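Local coordinates for pantothenate kinase (Coxiella burnetii, PDB 3TQC), which catalyses the ATP-dependent phosphorylation of pantothenate to 4'-phosphopantothenate, the first step of coenzyme A biosynthesis, at residues 89-94 with 194-199. Sequence-based numbering, arbitrary orientation.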
ATOM      1  N   PRO B  89      23.258  -1.105   2.423  1.00 29.84           N
ATOM      2  CA  PRO B  89      22.957   0.025   1.571  1.00 28.83           C
ATOM      3  C   PRO B  89      21.467   0.148   1.315  1.00 26.85           C
ATOM      4  O   PRO B  89      20.699  -0.773   1.602  1.00 25.95           O
ATOM      5  CB  PRO B  89      23.694  -0.297   0.276  1.00 29.47           C
ATOM      6  CG  PRO B  89      23.893  -1.761   0.275  1.00 30.46           C
ATOM      7  CD  PRO B  89      23.739  -2.272   1.669  1.00 30.68           C
ATOM      8  N   LYS B  90      21.077   1.292   0.777  1.00 25.87           N
ATOM      9  CA  LYS B  90      19.710   1.489   0.318  1.00 24.51           C
ATOM     10  C   LYS B  90      19.311   0.513  -0.784  1.00 23.45           C
ATOM     11  O   LYS B  90      20.141  -0.054  -1.492  1.00 23.66           O
ATOM     12  CB  LYS B  90      19.508   2.916  -0.185  1.00 24.47           C
ATOM     13  CG  LYS B  90      20.167   3.207  -1.533  1.00 25.93           C
ATOM     14  CD  LYS B  90      20.175   4.707  -1.830  1.00 27.47           C
ATOM     15  CE  LYS B  90      20.803   5.002  -3.197  1.00 29.16           C
ATOM     16  NZ  LYS B  90      19.819   4.829  -4.318  1.00 28.14           N
ATOM     17  N   VAL B  91      18.010   0.342  -0.908  1.00 21.91           N
ATOM     18  CA  VAL B  91      17.416  -0.359  -2.010  1.00 20.90           C
ATOM     19  C   VAL B  91      16.768   0.739  -2.882  1.00 20.98           C
ATOM     20  O   VAL B  91      16.640   1.886  -2.434  1.00 20.58           O
ATOM     21  CB  VAL B  91      16.359  -1.372  -1.520  1.00 20.03           C
ATOM     22  CG1 VAL B  91      17.016  -2.534  -0.840  1.00 20.32           C
ATOM     23  CG2 VAL B  91      15.375  -0.711  -0.600  1.00 17.05           C
ATOM     24  N   PRO B  92      16.342   0.389  -4.109  1.00 20.62           N
ATOM     25  CA  PRO B  92      15.823   1.406  -5.018  1.00 20.11           C
ATOM     26  C   PRO B  92      14.451   1.920  -4.605  1.00 19.13           C
ATOM     27  O   PRO B  92      13.663   1.216  -3.977  1.00 19.27           O
ATOM     28  CB  PRO B  92      15.731   0.669  -6.366  1.00 20.18           C
ATOM     29  CG  PRO B  92      16.630  -0.524  -6.224  1.00 21.58           C
ATOM     30  CD  PRO B  92      16.423  -0.921  -4.768  1.00 21.14           C
ATOM     31  N   TYR B  93      14.203   3.165  -4.944  1.00 18.27           N
ATOM     32  CA  TYR B  93      12.895   3.748  -4.833  1.00 17.50           C
ATOM     33  C   TYR B  93      12.129   3.305  -6.075  1.00 16.67           C
ATOM     34  O   TYR B  93      12.635   3.452  -7.172  1.00 17.59           O
ATOM     35  CB  TYR B  93      13.020   5.264  -4.791  1.00 16.67           C
ATOM     36  CG  TYR B  93      11.757   5.941  -4.364  1.00 17.41           C
ATOM     37  CD1 TYR B  93      11.529   6.239  -3.039  1.00 16.89           C
ATOM     38  CD2 TYR B  93      10.785   6.294  -5.296  1.00 16.03           C
ATOM     39  CE1 TYR B  93      10.371   6.853  -2.647  1.00 17.21           C
ATOM     40  CE2 TYR B  93       9.626   6.893  -4.914  1.00 16.02           C
ATOM     41  CZ  TYR B  93       9.425   7.190  -3.588  1.00 16.91           C
ATOM     42  OH  TYR B  93       8.260   7.800  -3.198  1.00 16.06           O
ATOM     43  N   ILE B  94      10.940   2.739  -5.907  1.00 15.92           N
ATOM     44  CA  ILE B  94      10.185   2.216  -7.041  1.00 15.65           C
ATOM     45  C   ILE B  94       8.905   2.995  -7.238  1.00 15.12           C
ATOM     46  O   ILE B  94       8.091   3.098  -6.321  1.00 15.29           O
ATOM     47  CB  ILE B  94       9.832   0.745  -6.874  1.00 15.98           C
ATOM     48  CG1 ILE B  94      11.097  -0.090  -6.642  1.00 16.23           C
ATOM     49  CG2 ILE B  94       9.102   0.252  -8.103  1.00 15.72           C
ATOM     50  CD1 ILE B  94      10.906  -1.585  -6.918  1.00 16.40           C
ATOM     51  N   VAL B 194      18.268  -5.254 -14.189  1.00 26.60           N
ATOM     52  CA  VAL B 194      18.056  -4.205 -13.227  1.00 25.04           C
ATOM     53  C   VAL B 194      19.062  -4.459 -12.102  1.00 24.98           C
ATOM     54  O   VAL B 194      19.036  -5.510 -11.457  1.00 25.19           O
ATOM     55  CB  VAL B 194      16.590  -4.232 -12.701  1.00 24.06           C
ATOM     56  CG1 VAL B 194      16.393  -3.237 -11.575  1.00 22.73           C
ATOM     57  CG2 VAL B 194      15.591  -3.966 -13.843  1.00 22.66           C
ATOM     58  N   ASP B 195      19.958  -3.503 -11.884  1.00 24.73           N
ATOM     59  CA  ASP B 195      21.076  -3.691 -10.973  1.00 25.31           C
ATOM     60  C   ASP B 195      21.180  -2.606  -9.895  1.00 24.27           C
ATOM     61  O   ASP B 195      22.081  -1.754  -9.928  1.00 24.84           O
ATOM     62  CB  ASP B 195      22.385  -3.779 -11.755  1.00 26.50           C
ATOM     63  CG  ASP B 195      23.578  -4.070 -10.854  1.00 29.13           C
ATOM     64  OD1 ASP B 195      23.379  -4.757  -9.823  1.00 26.15           O
ATOM     65  OD2 ASP B 195      24.709  -3.616 -11.183  1.00 32.84           O
ATOM     66  N   GLN B 196      20.288  -2.695  -8.919  1.00 22.68           N
ATOM     67  CA  GLN B 196      20.169  -1.711  -7.833  1.00 22.01           C
ATOM     68  C   GLN B 196      20.316  -0.267  -8.294  1.00 21.54           C
ATOM     69  O   GLN B 196      21.143   0.468  -7.783  1.00 22.52           O
ATOM     70  CB  GLN B 196      21.131  -2.038  -6.687  1.00 21.88           C
ATOM     71  CG  GLN B 196      20.767  -3.332  -5.994  1.00 21.28           C
ATOM     72  CD  GLN B 196      19.434  -3.254  -5.268  1.00 19.81           C
ATOM     73  OE1 GLN B 196      18.543  -4.083  -5.482  1.00 19.47           O
ATOM     74  NE2 GLN B 196      19.301  -2.274  -4.389  1.00 15.72           N
ATOM     75  N   PRO B 197      19.486   0.145  -9.261  1.00 21.27           N
ATOM     76  CA  PRO B 197      19.500   1.543  -9.659  1.00 20.98           C
ATOM     77  C   PRO B 197      18.934   2.366  -8.509  1.00 20.65           C
ATOM     78  O   PRO B 197      18.530   1.815  -7.485  1.00 20.17           O
ATOM     79  CB  PRO B 197      18.539   1.567 -10.832  1.00 20.64           C
ATOM     80  CG  PRO B 197      17.533   0.516 -10.482  1.00 19.12           C
ATOM     81  CD  PRO B 197      18.303  -0.564  -9.799  1.00 20.25           C
ATOM     82  N   ASP B 198      18.901   3.673  -8.664  1.00 20.54           N
ATOM     83  CA  ASP B 198      18.360   4.510  -7.624  1.00 20.17           C
ATOM     84  C   ASP B 198      16.848   4.484  -7.686  1.00 18.98           C
ATOM     85  O   ASP B 198      16.174   4.592  -6.670  1.00 18.42           O
ATOM     86  CB  ASP B 198      18.880   5.928  -7.811  1.00 21.25           C
ATOM     87  CG  ASP B 198      20.374   5.991  -7.718  1.00 23.47           C
ATOM     88  OD1 ASP B 198      20.881   5.713  -6.597  1.00 23.91           O
ATOM     89  OD2 ASP B 198      21.021   6.282  -8.760  1.00 24.31           O
ATOM     90  N   ILE B 199      16.325   4.348  -8.901  1.00 18.76           N
ATOM     91  CA  ILE B 199      14.892   4.370  -9.137  1.00 17.95           C
ATOM     92  C   ILE B 199      14.518   3.288 -10.129  1.00 18.05           C
ATOM     93  O   ILE B 199      15.222   3.069 -11.132  1.00 19.01           O
ATOM     94  CB  ILE B 199      14.440   5.730  -9.690  1.00 18.04           C
ATOM     95  CG1 ILE B 199      14.753   6.852  -8.677  1.00 17.47           C
ATOM     96  CG2 ILE B 199      12.962   5.682 -10.076  1.00 17.00           C
ATOM     97  CD1 ILE B 199      14.519   8.284  -9.231  1.00 17.63           C
TER
HETATM   98  O   HOH W   1      17.225   5.827  -4.288  1.00 15.52           O
HETATM   99  O   HOH W   2      19.442   1.967  -5.184  1.00 21.95           O
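Lys90 and Asp198 form a salt bridge, NZ to OD1 at 2.7 Å, in which the carboxylate oxygen offers its anti lone pair. The lysine chain runs extended through CE and bends at chi4 (83°), which places NZ beside the carboxylate. Two waters also accept from NZ: one passes a hydrogen bond on to Asp198 O, the other, doubtfully short, to Pro197 O, so NZ holds the Asp198 side chain directly and reaches the backbone oxygens only through water. Asp198 OD2 accepts from the backbone N of Asn124. Tyr93 N donates to Asp198 O (3.0 Å, 158°) and, with the backbone bond between Tyr93 and Val200, sets Tyr93 beside Ile199 in a parallel bridge; Ile199 CA adds a CA-H...O contact of 3.1 Å to Tyr93 O. Apolar packing centres on Pro92, whose CG lies 3.9 Å from Pro197 CD, while the side chain of Gln196 crosses that of Pro92 at about a right angle, Gln196 CD lying 3.8 Å from Pro92 CD. Here strands 93-99 and 199-203 start side by side in the central sheet of this P-loop kinase fold, with helix 157-168 packed against Pro92 and helix 52-84 against the Tyr93 side chain.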